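Local coordinates for possible membrane-associated serine protease (Mycobacterium tuberculosis, PDB 3K6Y), which is a membrane-associated serine endopeptidase whose protease domain, modelled here, probably supports resistance of the bacterium to acid and oxidative stress, at residues A[170-176]-A[207-213]; A[22-28]-A[146-151]; A[51-55]-A[232-236]; A[46-50]-A[75-79]. All coordinates share one frame. Numbering follows the deposited sequence.

Contact 1. Residues A[170-176]-A[207-213]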
loop_
_atom_site.group_PDB
_atom_site.type_symbol
_atom_site.label_atom_id
_atom_site.label_comp_id
_atom_site.label_asym_id
_atom_site.label_seq_id
_atom_site.Cartn_x
_atom_site.Cartn_y
_atom_site.Cartn_z
ATOM N N ASP A 170 -2.164 -17.596 12.671
ATOM C CA ASP A 170 -2.537 -19.014 12.744
ATOM C C ASP A 170 -2.612 -19.590 11.332
ATOM O O ASP A 170 -3.344 -19.080 10.478
ATOM C CB ASP A 170 -3.898 -19.192 13.429
ATOM C CG ASP A 170 -3.878 -18.835 14.905
ATOM O OD1 ASP A 170 -2.833 -18.982 15.558
ATOM O OD2 ASP A 170 -4.935 -18.426 15.419
ATOM N N VAL A 171 -1.867 -20.664 11.109
ATOM C CA VAL A 171 -1.776 -21.332 9.831
ATOM C C VAL A 171 -1.922 -22.827 9.991
ATOM O O VAL A 171 -1.660 -23.362 11.082
ATOM C CB VAL A 171 -0.472 -20.972 9.068
ATOM C CG1 VAL A 171 -0.328 -19.451 8.957
ATOM C CG2 VAL A 171 0.736 -21.609 9.703
ATOM N N TYR A 172 -2.334 -23.498 8.923
ATOM C CA TYR A 172 -2.073 -24.920 8.807
ATOM C C TYR A 172 -0.857 -25.128 7.939
ATOM O O TYR A 172 -0.687 -24.468 6.903
ATOM C CB TYR A 172 -3.224 -25.663 8.134
ATOM C CG TYR A 172 -4.530 -25.660 8.873
ATOM C CD1 TYR A 172 -4.702 -26.410 10.044
ATOM C CD2 TYR A 172 -5.624 -24.960 8.372
ATOM C CE1 TYR A 172 -5.920 -26.431 10.708
ATOM C CE2 TYR A 172 -6.848 -24.967 9.041
ATOM C CZ TYR A 172 -6.989 -25.709 10.198
ATOM O OH TYR A 172 -8.186 -25.736 10.859
ATOM N N THR A 173 -0.019 -26.079 8.348
ATOM C CA THR A 173 0.878 -26.703 7.396
ATOM C C THR A 173 0.190 -27.923 6.819
ATOM O O THR A 173 -0.503 -28.641 7.547
ATOM C CB THR A 173 2.205 -27.095 8.037
ATOM O OG1 THR A 173 1.943 -27.896 9.193
ATOM C CG2 THR A 173 2.963 -25.840 8.454
ATOM N N ILE A 174 0.364 -28.147 5.520
ATOM C CA ILE A 174 -0.272 -29.262 4.837
ATOM C C ILE A 174 0.801 -29.999 4.048
ATOM O O ILE A 174 1.844 -29.421 3.691
ATOM C CB ILE A 174 -1.444 -28.807 3.913
ATOM C CG1 ILE A 174 -0.938 -27.910 2.775
ATOM C CG2 ILE A 174 -2.541 -28.148 4.741
ATOM C CD1 ILE A 174 -2.029 -27.530 1.793
ATOM N N ARG A 175 0.549 -31.283 3.812
ATOM C CA ARG A 175 1.321 -32.016 2.849
ATOM C C ARG A 175 0.584 -31.909 1.518
ATOM O O ARG A 175 -0.555 -32.380 1.400
ATOM C CB ARG A 175 1.491 -33.480 3.274
ATOM C CG ARG A 175 2.350 -34.219 2.293
ATOM C CD ARG A 175 2.754 -35.587 2.763
ATOM N NE ARG A 175 3.559 -36.201 1.715
ATOM C CZ ARG A 175 4.228 -37.343 1.841
ATOM N NH1 ARG A 175 4.177 -38.032 2.970
ATOM N NH2 ARG A 175 4.936 -37.778 0.813
ATOM N N ALA A 176 1.209 -31.254 0.543
ATOM C CA ALA A 176 0.620 -31.034 -0.780
ATOM C C ALA A 176 1.655 -30.428 -1.704
ATOM O O ALA A 176 2.636 -29.854 -1.244
ATOM C CB ALA A 176 -0.558 -30.054 -0.680
ATOM N N GLU A 207 7.244 -30.760 -0.227
ATOM C CA GLU A 207 5.801 -31.091 -0.227
ATOM C C GLU A 207 5.028 -30.490 0.930
ATOM O O GLU A 207 4.224 -31.131 1.525
ATOM C CB GLU A 207 5.613 -32.621 -0.219
ATOM C CG GLU A 207 4.556 -33.161 -1.176
ATOM C CD GLU A 207 4.384 -34.705 -1.087
ATOM O OE1 GLU A 207 5.414 -35.372 -1.087
ATOM O OE2 GLU A 207 3.251 -35.176 -1.002
ATOM N N THR A 208 5.254 -29.221 1.208
ATOM C CA THR A 208 4.586 -28.557 2.319
ATOM C C THR A 208 3.986 -27.256 1.846
ATOM O O THR A 208 4.640 -26.443 1.187
ATOM C CB THR A 208 5.522 -28.329 3.515
ATOM O OG1 THR A 208 5.830 -29.606 4.080
ATOM C CG2 THR A 208 4.866 -27.509 4.609
ATOM N N GLY A 209 2.711 -27.097 2.166
ATOM C CA GLY A 209 2.003 -25.851 1.880
ATOM C C GLY A 209 1.585 -25.159 3.156
ATOM O O GLY A 209 1.531 -25.776 4.233
ATOM N N PHE A 210 1.244 -23.876 3.011
ATOM C CA PHE A 210 0.841 -23.041 4.128
ATOM C C PHE A 210 -0.513 -22.432 3.826
ATOM O O PHE A 210 -0.756 -21.950 2.700
ATOM C CB PHE A 210 1.827 -21.902 4.347
ATOM C CG PHE A 210 3.174 -22.359 4.820
ATOM C CD1 PHE A 210 3.401 -22.573 6.171
ATOM C CD2 PHE A 210 4.183 -22.627 3.912
ATOM C CE1 PHE A 210 4.649 -23.008 6.628
ATOM C CE2 PHE A 210 5.444 -23.070 4.355
ATOM C CZ PHE A 210 5.660 -23.270 5.714
ATOM N N VAL A 211 -1.391 -22.476 4.828
ATOM C CA VAL A 211 -2.793 -22.084 4.699
ATOM C C VAL A 211 -3.185 -21.206 5.878
ATOM O O VAL A 211 -2.999 -21.611 7.035
ATOM C CB VAL A 211 -3.688 -23.345 4.676
ATOM C CG1 VAL A 211 -5.154 -22.970 4.530
ATOM C CG2 VAL A 211 -3.255 -24.291 3.565
ATOM N N LEU A 212 -3.724 -20.006 5.623
ATOM C CA LEU A 212 -4.239 -19.199 6.731
ATOM C C LEU A 212 -5.477 -19.862 7.270
ATOM O O LEU A 212 -6.354 -20.236 6.496
ATOM C CB LEU A 212 -4.628 -17.800 6.254
ATOM C CG LEU A 212 -3.548 -16.948 5.605
ATOM C CD1 LEU A 212 -4.146 -15.709 4.959
ATOM C CD2 LEU A 212 -2.474 -16.567 6.639
ATOM N N THR A 213 -5.598 -20.010 8.585
ATOM C CA THR A 213 -6.791 -20.690 9.088
ATOM C C THR A 213 -8.064 -19.852 8.901
ATOM O O THR A 213 -8.012 -18.626 8.790
ATOM C CB THR A 213 -6.674 -21.095 10.577
ATOM O OG1 THR A 213 -6.724 -19.920 11.379
ATOM C CG2 THR A 213 -5.410 -21.913 10.858
HETATM O O HOH W 1 -7.153 -20.485 13.987
HETATM O O HOH W 2 3.887 -27.412 -1.669
#

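Contact 2. Residues A[22-28]-A[146-151]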
loop_
_atom_site.group_PDB
_atom_site.type_symbol
_atom_site.label_atom_id
_atom_site.label_comp_id
_atom_site.label_asym_id
_atom_site.label_seq_id
_atom_site.Cartn_x
_atom_site.Cartn_y
_atom_site.Cartn_z
ATOM N N ILE A 22 5.159 -31.672 10.905
ATOM C CA ILE A 22 4.700 -33.002 11.306
ATOM C C ILE A 22 4.649 -33.926 10.088
ATOM O O ILE A 22 3.986 -33.607 9.093
ATOM C CB ILE A 22 3.329 -32.966 12.010
ATOM C CG1 ILE A 22 3.430 -32.257 13.365
ATOM C CG2 ILE A 22 2.792 -34.383 12.203
ATOM C CD1 ILE A 22 2.152 -32.327 14.183
ATOM N N PRO A 23 5.352 -35.075 10.152
ATOM C CA PRO A 23 5.250 -36.024 9.061
ATOM C C PRO A 23 3.850 -36.636 9.013
ATOM O O PRO A 23 3.282 -36.990 10.057
ATOM C CB PRO A 23 6.268 -37.113 9.434
ATOM C CG PRO A 23 7.070 -36.569 10.507
ATOM C CD PRO A 23 6.268 -35.541 11.208
ATOM N N VAL A 24 3.292 -36.727 7.810
ATOM C CA VAL A 24 2.002 -37.375 7.606
ATOM C C VAL A 24 2.049 -38.166 6.316
ATOM O O VAL A 24 2.916 -37.939 5.470
ATOM C CB VAL A 24 0.817 -36.357 7.544
ATOM C CG1 VAL A 24 0.698 -35.589 8.836
ATOM C CG2 VAL A 24 0.926 -35.415 6.314
ATOM N N ALA A 25 1.094 -39.080 6.156
ATOM C CA ALA A 25 1.031 -39.891 4.943
ATOM C C ALA A 25 0.807 -39.067 3.673
ATOM O O ALA A 25 0.256 -37.963 3.731
ATOM C CB ALA A 25 -0.044 -40.950 5.082
ATOM N N SER A 26 1.212 -39.598 2.522
ATOM C CA SER A 26 0.967 -38.941 1.249
ATOM C C SER A 26 -0.526 -38.676 1.088
ATOM O O SER A 26 -1.358 -39.479 1.544
ATOM C CB SER A 26 1.452 -39.792 0.077
ATOM O OG SER A 26 2.858 -39.890 0.069
ATOM N N PRO A 27 -0.880 -37.541 0.462
ATOM C CA PRO A 27 -2.292 -37.250 0.225
ATOM C C PRO A 27 -2.933 -38.303 -0.662
ATOM O O PRO A 27 -2.273 -38.885 -1.530
ATOM C CB PRO A 27 -2.265 -35.902 -0.504
ATOM C CG PRO A 27 -0.923 -35.334 -0.203
ATOM C CD PRO A 27 0.008 -36.476 -0.039
ATOM N N ASP A 28 -4.219 -38.544 -0.444
ATOM C CA ASP A 28 -4.940 -39.538 -1.219
ATOM C C ASP A 28 -5.174 -39.001 -2.644
ATOM O O ASP A 28 -5.918 -38.026 -2.812
ATOM C CB ASP A 28 -6.264 -39.826 -0.497
ATOM C CG ASP A 28 -7.129 -40.844 -1.219
ATOM O OD1 ASP A 28 -6.755 -41.284 -2.318
ATOM O OD2 ASP A 28 -8.205 -41.173 -0.680
ATOM N N PRO A 146 -4.811 -32.786 -4.199
ATOM C CA PRO A 146 -4.978 -33.531 -2.956
ATOM C C PRO A 146 -4.015 -33.066 -1.863
ATOM O O PRO A 146 -2.846 -32.720 -2.146
ATOM C CB PRO A 146 -4.678 -34.973 -3.367
ATOM C CG PRO A 146 -4.953 -35.013 -4.838
ATOM C CD PRO A 146 -4.543 -33.656 -5.355
ATOM N N ALA A 147 -4.478 -33.060 -0.624
ATOM C CA ALA A 147 -3.676 -32.561 0.475
ATOM C C ALA A 147 -4.000 -33.305 1.754
ATOM O O ALA A 147 -4.992 -34.022 1.829
ATOM C CB ALA A 147 -3.874 -31.035 0.656
ATOM N N ARG A 148 -3.136 -33.149 2.748
ATOM C CA ARG A 148 -3.328 -33.736 4.054
ATOM C C ARG A 148 -2.870 -32.744 5.104
ATOM O O ARG A 148 -1.791 -32.159 4.977
ATOM C CB ARG A 148 -2.594 -35.084 4.180
ATOM C CG ARG A 148 -2.948 -35.822 5.452
ATOM C CD ARG A 148 -2.311 -37.236 5.593
ATOM N NE ARG A 148 -2.562 -38.081 4.426
ATOM C CZ ARG A 148 -3.694 -38.748 4.194
ATOM N NH1 ARG A 148 -4.716 -38.676 5.043
ATOM N NH2 ARG A 148 -3.799 -39.473 3.096
ATOM N N ILE A 149 -3.660 -32.559 6.150
ATOM C CA ILE A 149 -3.287 -31.649 7.226
ATOM C C ILE A 149 -2.072 -32.193 7.968
ATOM O O ILE A 149 -2.050 -33.374 8.354
ATOM C CB ILE A 149 -4.430 -31.448 8.255
ATOM C CG1 ILE A 149 -5.676 -30.823 7.604
ATOM C CG2 ILE A 149 -3.974 -30.614 9.450
ATOM C CD1 ILE A 149 -5.497 -29.347 7.161
ATOM N N ARG A 150 -1.067 -31.340 8.193
ATOM C CA ARG A 150 0.022 -31.687 9.118
ATOM C C ARG A 150 -0.284 -31.177 10.515
ATOM O O ARG A 150 -0.324 -31.964 11.455
ATOM C CB ARG A 150 1.369 -31.135 8.642
ATOM C CG ARG A 150 1.848 -31.642 7.311
ATOM C CD ARG A 150 3.218 -31.055 7.045
ATOM N NE ARG A 150 3.732 -31.351 5.722
ATOM C CZ ARG A 150 4.350 -32.483 5.378
ATOM N NH1 ARG A 150 4.480 -33.468 6.259
ATOM N NH2 ARG A 150 4.818 -32.645 4.157
ATOM N N GLU A 151 -0.485 -29.871 10.675
ATOM C CA GLU A 151 -0.569 -29.271 11.994
ATOM C C GLU A 151 -1.121 -27.857 11.899
ATOM O O GLU A 151 -0.859 -27.169 10.914
ATOM C CB GLU A 151 0.853 -29.215 12.578
ATOM C CG GLU A 151 0.982 -28.864 14.040
ATOM C CD GLU A 151 2.443 -28.798 14.495
ATOM O OE1 GLU A 151 3.363 -28.756 13.637
ATOM O OE2 GLU A 151 2.669 -28.774 15.722
HETATM O O HOH W 3 4.077 -28.575 10.868
HETATM O O HOH W 4 5.675 -36.109 5.495
HETATM O O HOH W 5 -5.131 -36.873 1.845
#

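Contact 3. Residues A[51-55]-A[232-236]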
loop_
_atom_site.group_PDB
_atom_site.type_symbol
_atom_site.label_atom_id
_atom_site.label_comp_id
_atom_site.label_asym_id
_atom_site.label_seq_id
_atom_site.Cartn_x
_atom_site.Cartn_y
_atom_site.Cartn_z
ATOM N N ALA A 51 -0.864 -5.219 -13.193
ATOM C CA ALA A 51 -0.002 -4.497 -12.271
ATOM C C ALA A 51 1.142 -3.823 -13.036
ATOM O O ALA A 51 2.316 -4.184 -12.872
ATOM C CB ALA A 51 0.523 -5.421 -11.179
ATOM N N PRO A 52 0.796 -2.813 -13.839
ATOM C CA PRO A 52 1.864 -2.101 -14.569
ATOM C C PRO A 52 2.919 -1.476 -13.644
ATOM O O PRO A 52 4.077 -1.376 -14.051
ATOM C CB PRO A 52 1.096 -1.037 -15.375
ATOM C CG PRO A 52 -0.253 -0.896 -14.688
ATOM C CD PRO A 52 -0.541 -2.296 -14.180
ATOM N N ARG A 53 2.569 -1.096 -12.413
ATOM C CA ARG A 53 3.568 -0.541 -11.512
ATOM C C ARG A 53 4.648 -1.583 -11.218
ATOM O O ARG A 53 5.797 -1.247 -10.910
ATOM C CB ARG A 53 2.907 -0.114 -10.207
ATOM C CG ARG A 53 2.500 1.325 -10.095
ATOM C CD ARG A 53 2.359 1.711 -8.619
ATOM N NE ARG A 53 1.163 1.132 -8.000
ATOM C CZ ARG A 53 1.121 0.606 -6.775
ATOM N NH1 ARG A 53 -0.028 0.152 -6.310
ATOM N NH2 ARG A 53 2.211 0.514 -6.013
ATOM N N CYS A 54 4.266 -2.859 -11.310
ATOM C CA CYS A 54 5.133 -3.959 -10.963
ATOM C C CYS A 54 5.674 -4.640 -12.214
ATOM O O CYS A 54 6.383 -5.631 -12.111
ATOM C CB CYS A 54 4.342 -5.007 -10.143
ATOM S SG CYS A 54 3.326 -4.318 -8.822
ATOM N N GLN A 55 5.288 -4.127 -13.379
ATOM C CA GLN A 55 5.631 -4.729 -14.688
ATOM C C GLN A 55 5.222 -6.198 -14.751
ATOM O O GLN A 55 5.959 -7.051 -15.238
ATOM C CB GLN A 55 7.120 -4.527 -15.018
ATOM C CG GLN A 55 7.512 -3.053 -15.048
ATOM C CD GLN A 55 8.981 -2.783 -15.242
ATOM O OE1 GLN A 55 9.821 -3.638 -14.987
ATOM N NE2 GLN A 55 9.286 -1.559 -15.640
ATOM N N THR A 232 -4.044 -0.904 -3.217
ATOM C CA THR A 232 -3.416 -2.220 -3.233
ATOM C C THR A 232 -1.942 -2.165 -2.868
ATOM O O THR A 232 -1.205 -3.128 -3.098
ATOM C CB THR A 232 -3.581 -2.893 -4.577
ATOM O OG1 THR A 232 -3.125 -1.973 -5.567
ATOM C CG2 THR A 232 -5.039 -3.292 -4.810
ATOM N N GLY A 233 -1.494 -1.074 -2.258
ATOM C CA GLY A 233 -0.163 -1.041 -1.671
ATOM C C GLY A 233 0.985 -1.143 -2.664
ATOM O O GLY A 233 0.891 -0.746 -3.832
ATOM N N ALA A 234 2.102 -1.675 -2.184
ATOM C CA ALA A 234 3.323 -1.766 -2.963
ATOM C C ALA A 234 3.364 -3.065 -3.739
ATOM O O ALA A 234 2.692 -4.049 -3.409
ATOM C CB ALA A 234 4.529 -1.682 -2.044
ATOM N N CYS A 235 4.210 -3.093 -4.755
ATOM C CA CYS A 235 4.536 -4.339 -5.435
ATOM C C CYS A 235 5.306 -5.238 -4.498
ATOM O O CYS A 235 6.209 -4.785 -3.768
ATOM C CB CYS A 235 5.394 -4.063 -6.668
ATOM S SG CYS A 235 4.535 -2.990 -7.842
ATOM N N VAL A 236 4.955 -6.513 -4.490
ATOM C CA VAL A 236 5.721 -7.447 -3.684
ATOM C C VAL A 236 7.101 -7.600 -4.347
ATOM O O VAL A 236 7.175 -7.689 -5.569
ATOM C CB VAL A 236 4.943 -8.757 -3.487
ATOM C CG1 VAL A 236 5.782 -9.813 -2.799
ATOM C CG2 VAL A 236 3.670 -8.515 -2.688
#

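Contact 4. Residues A[46-50]-A[75-79]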
loop_
_atom_site.group_PDB
_atom_site.type_symbol
_atom_site.label_atom_id
_atom_site.label_comp_id
_atom_site.label_asym_id
_atom_site.label_seq_id
_atom_site.Cartn_x
_atom_site.Cartn_y
_atom_site.Cartn_z
ATOM N N LYS A 46 -11.074 -17.488 -10.613
ATOM C CA LYS A 46 -9.729 -17.088 -11.009
ATOM C C LYS A 46 -9.643 -15.572 -10.901
ATOM O O LYS A 46 -10.595 -14.871 -11.233
ATOM C CB LYS A 46 -9.473 -17.562 -12.441
ATOM C CG LYS A 46 -8.056 -17.234 -12.923
ATOM C CD LYS A 46 -7.817 -17.490 -14.404
ATOM C CE LYS A 46 -6.702 -16.577 -14.866
ATOM N NZ LYS A 46 -6.504 -16.609 -16.343
ATOM N N ILE A 47 -8.504 -15.085 -10.409
ATOM C CA ILE A 47 -8.290 -13.642 -10.297
ATOM C C ILE A 47 -7.127 -13.255 -11.200
ATOM O O ILE A 47 -6.093 -13.884 -11.187
ATOM C CB ILE A 47 -8.018 -13.246 -8.849
ATOM C CG1 ILE A 47 -9.206 -13.787 -8.013
ATOM C CG2 ILE A 47 -7.906 -11.725 -8.727
ATOM C CD1 ILE A 47 -9.301 -13.415 -6.593
ATOM N N ARG A 48 -7.339 -12.236 -12.005
ATOM C CA ARG A 48 -6.267 -11.688 -12.841
ATOM C C ARG A 48 -6.153 -10.206 -12.544
ATOM O O ARG A 48 -7.125 -9.457 -12.676
ATOM C CB ARG A 48 -6.593 -11.885 -14.320
ATOM C CG ARG A 48 -5.510 -11.458 -15.264
ATOM C CD ARG A 48 -5.869 -11.951 -16.668
ATOM N NE ARG A 48 -5.060 -11.279 -17.682
ATOM C CZ ARG A 48 -4.141 -11.875 -18.428
ATOM N NH1 ARG A 48 -3.919 -13.182 -18.303
ATOM N NH2 ARG A 48 -3.459 -11.159 -19.311
ATOM N N SER A 49 -4.954 -9.778 -12.174
ATOM C CA SER A 49 -4.718 -8.391 -11.751
ATOM C C SER A 49 -3.634 -7.778 -12.615
ATOM O O SER A 49 -2.509 -8.296 -12.688
ATOM C CB SER A 49 -4.326 -8.341 -10.284
ATOM O OG SER A 49 -5.325 -8.998 -9.481
ATOM N N LEU A 50 -3.959 -6.686 -13.287
ATOM C CA LEU A 50 -2.975 -5.955 -14.097
ATOM C C LEU A 50 -2.186 -5.095 -13.142
ATOM O O LEU A 50 -2.762 -4.319 -12.370
ATOM C CB LEU A 50 -3.672 -5.076 -15.135
ATOM C CG LEU A 50 -4.670 -5.811 -16.029
ATOM C CD1 LEU A 50 -5.252 -4.842 -17.032
ATOM C CD2 LEU A 50 -4.028 -7.014 -16.723
ATOM N N HIS A 75 -1.578 -10.545 -1.528
ATOM C CA HIS A 75 -0.493 -10.581 -2.510
ATOM C C HIS A 75 -0.962 -10.973 -3.903
ATOM O O HIS A 75 -0.227 -10.805 -4.867
ATOM C CB HIS A 75 0.667 -11.468 -2.048
ATOM C CG HIS A 75 0.387 -12.944 -2.104
ATOM N ND1 HIS A 75 0.117 -13.702 -0.978
ATOM C CD2 HIS A 75 0.402 -13.818 -3.145
ATOM C CE1 HIS A 75 -0.018 -14.974 -1.329
ATOM N NE2 HIS A 75 0.139 -15.068 -2.637
ATOM N N VAL A 76 -2.194 -11.455 -4.039
ATOM C CA VAL A 76 -2.734 -11.733 -5.368
ATOM C C VAL A 76 -3.104 -10.443 -6.111
ATOM O O VAL A 76 -3.145 -10.443 -7.338
ATOM C CB VAL A 76 -3.914 -12.722 -5.247
ATOM C CG1 VAL A 76 -4.735 -12.859 -6.512
ATOM C CG2 VAL A 76 -3.383 -14.062 -4.826
ATOM N N VAL A 77 -3.338 -9.348 -5.372
ATOM C CA VAL A 77 -3.703 -8.080 -5.983
ATOM C C VAL A 77 -2.722 -6.949 -5.663
ATOM O O VAL A 77 -2.907 -5.834 -6.149
ATOM C CB VAL A 77 -5.169 -7.647 -5.582
ATOM C CG1 VAL A 77 -6.177 -8.691 -6.041
ATOM C CG2 VAL A 77 -5.297 -7.393 -4.073
ATOM N N ALA A 78 -1.681 -7.237 -4.883
ATOM C CA ALA A 78 -0.746 -6.199 -4.429
ATOM C C ALA A 78 -0.105 -5.463 -5.593
ATOM O O ALA A 78 0.430 -6.085 -6.498
ATOM C CB ALA A 78 0.327 -6.821 -3.573
ATOM N N GLY A 79 -0.172 -4.136 -5.560
ATOM C CA GLY A 79 0.451 -3.310 -6.580
ATOM C C GLY A 79 -0.346 -3.152 -7.851
ATOM O O GLY A 79 0.078 -2.433 -8.739
HETATM O O HOH W 6 -4.651 -11.396 -9.473
#

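Contact 1. Residues A[170-176]-A[207-213]
Two neighbouring antiparallel strands of the second six-stranded barrel of this chymotrypsin-like protease meet here, in segments 170-176 and 207-213. Tyr172 with Val211 and Ile174 with Gly209 form hydrogen-bonded pairs, each closed by two backbone bonds, for example Tyr172 N to Val211 O at 2.8 Å and Gly209 N to Ile174 O at 2.9 Å. Tyr172, Ile174 and Val211 share one face of the sheet. Ile174, with chi1 p and chi2 t, puts CD1 3.9 Å from Val211 CG2, and Leu187 of strand 186-188 touches both residues. Because Gly209 has no side chain, Ile174 can sit directly across from it: an ideal CB on Gly209 would fall just 3.0 Å from Ile174 CG1. Tyr172, chi1 m, turns its ring so that Thr213 CG2 lies over the face, 4.0 Å from the ring centroid, a CH-pi contact; its OH goes on to the backbone N of Ala125. On the other face Thr173, in the p rotamer, brings CG2 to 3.8 Å from Phe210 CE1. Thr213 stands at the N-cap of helix 214-218, its OG1 accepting from Glu216 N. At the far end Arg175 is fully extended, chi1 to chi3 all t, and forms a two-pronged salt bridge with Glu207 while NH1 reaches Val24 O: Arg175 NE lies 2.9 Å from Glu207 OE2, and Arg175 NH2 3.1 Å from Glu207 OE1.

Contact 2. Residues A[22-28]-A[146-151]
An irregular N-terminal segment, 22-28, runs roughly antiparallel along strand 146-151 of the second barrel of the chymotrypsin-like fold, yet no backbone-to-backbone hydrogen bond joins the two. Arginine side chains supply the donors instead, and carbonyls of the loop accept. Arg148 NE gives a bond to Ala25 O at 2.9 Å, and Arg148 NH2 one to Ser26 O, also 2.9 Å, so successive carbonyls meet the edge of one guanidinium; its NH1 is taken by a salt bridge to Asp130 and by Gly128 O. Arg150 NH1 donates to Ile22 O at 2.9 Å, while NH2 serves Glu207 O and NE makes a weak bond to Ile174 O. That guanidinium therefore ties the loop to both segments of contact 1. Arg150 and Glu151 both face Thr173 in a classic beta bulge, where the strand also keeps its pairing with 167-175. Apolar contact fills in between the polar ones: Val24 CG2 lies 3.8 Å from Arg148 CD, and Pro27 CB 3.9 Å from Pro146 CB. Water satisfies two amides of the loop. One water accepts from Ile22 N at 3.3 Å and donates to Glu151 OE1 at 2.9 Å; at the other end, a second accepts from Asp28 N at 3.0 Å and donates to Ala147 O at 2.9 Å.

Contact 3. Residues A[51-55]-A[232-236]
A covalent bond dominates this contact. Cys54 SG and Cys235 SG are 2.0 Å apart with chi3 at -86°, close to the 90° magnitude an unstrained disulfide prefers, and both cysteines point their CB toward the partner segment in m rotamers. Cys54 closes the short 3-10 turn 52-54, in which Cys54 N bonds to Ala51 O at 2.8 Å; Cys235 belongs to an irregular tail two residues from the C-terminus. Between the two segments, Arg53 supplies the hydrogen bonds. Its guanidinium straddles a single acceptor, with Arg53 NH1 and Arg53 NH2 each 2.8 Å from Gly233 O, and NH2 also forms a salt bridge to Asp163 of the second subunit. The same Asp163 accepts from Cys235 N, so the neighbouring copy closes over both segments. Gly233 has a positive phi of 66°, favourable to glycine, where the tail turns. In van der Waals contact, Cys235 SG lies 3.7 Å from Arg53 C. Thr232 OG1 is bonded elsewhere, to Ser80 O. The arrangement is a disulfide cross-link that joins the C-terminal tail, beyond the second barrel, to the turn between strands 44-51 and 56-66 of the first barrel in this chymotrypsin-like protease.

Contact 4. Residues A[46-50]-A[75-79]
This is a small, buried contact, partly apolar and partly bridged by water, in which a strand of the first barrel faces the loop carrying the predicted catalytic histidine. In all, 167 Å² is covered. From the strand, Ile47 and Ser49 send their CB toward the loop; the intervening Arg48 points away and forms a salt bridge with Glu59. Ile47 CG2 sits 4.0 Å from Val76 CG1 and 4.4 Å from Val77 CG1, while Ser49 OG is 3.6 Å from Val77 CG1. The polar link runs through one water, which accepts from Ser49 OG at 2.5 Å and donates to Val76 O at 2.8 Å, so a hydroxyl on the strand and a carbonyl of the loop are joined inside the protein. In the chymotrypsin-like fold the catalytic histidine comes from the first barrel and the serine from the second, and the same division holds here. His75 itself takes no part in the contact: its ND1 bonds to Asp104 OD1 and its NE2 to Ser183 OG, the geometry of a Ser-His-Asp triad. Val76, next in the chain, touches Ser183 as well as Ile47. Val77 and Ala78 also rest on Tyr99 of strand 90-100, and Val77 O accepts from Ser80 OG.

In the fold
Contacts 1 and 2 sit together on the second barrel, centres 10 Å apart, and meet where Arg175 N lies 2.8 Å from Arg148 O and Arg175 NH1 2.8 Å from Val24 O. Contacts 3 and 4 form the other cluster, centres 9 Å apart, at the first barrel; there Thr232 O is 2.9 Å from Gly79 N, so the disulfide-tethered tail lies against the histidine loop. Both clusters approach the predicted triad: contact 4 holds His75, its Val76 side chain lies about 4 Å from that of Ser183, and from contact 1 the side chain of Leu212 comes within about 5 Å of that of Asp104. Contact 2 is remote, its centre 34 Å from that of contact 3.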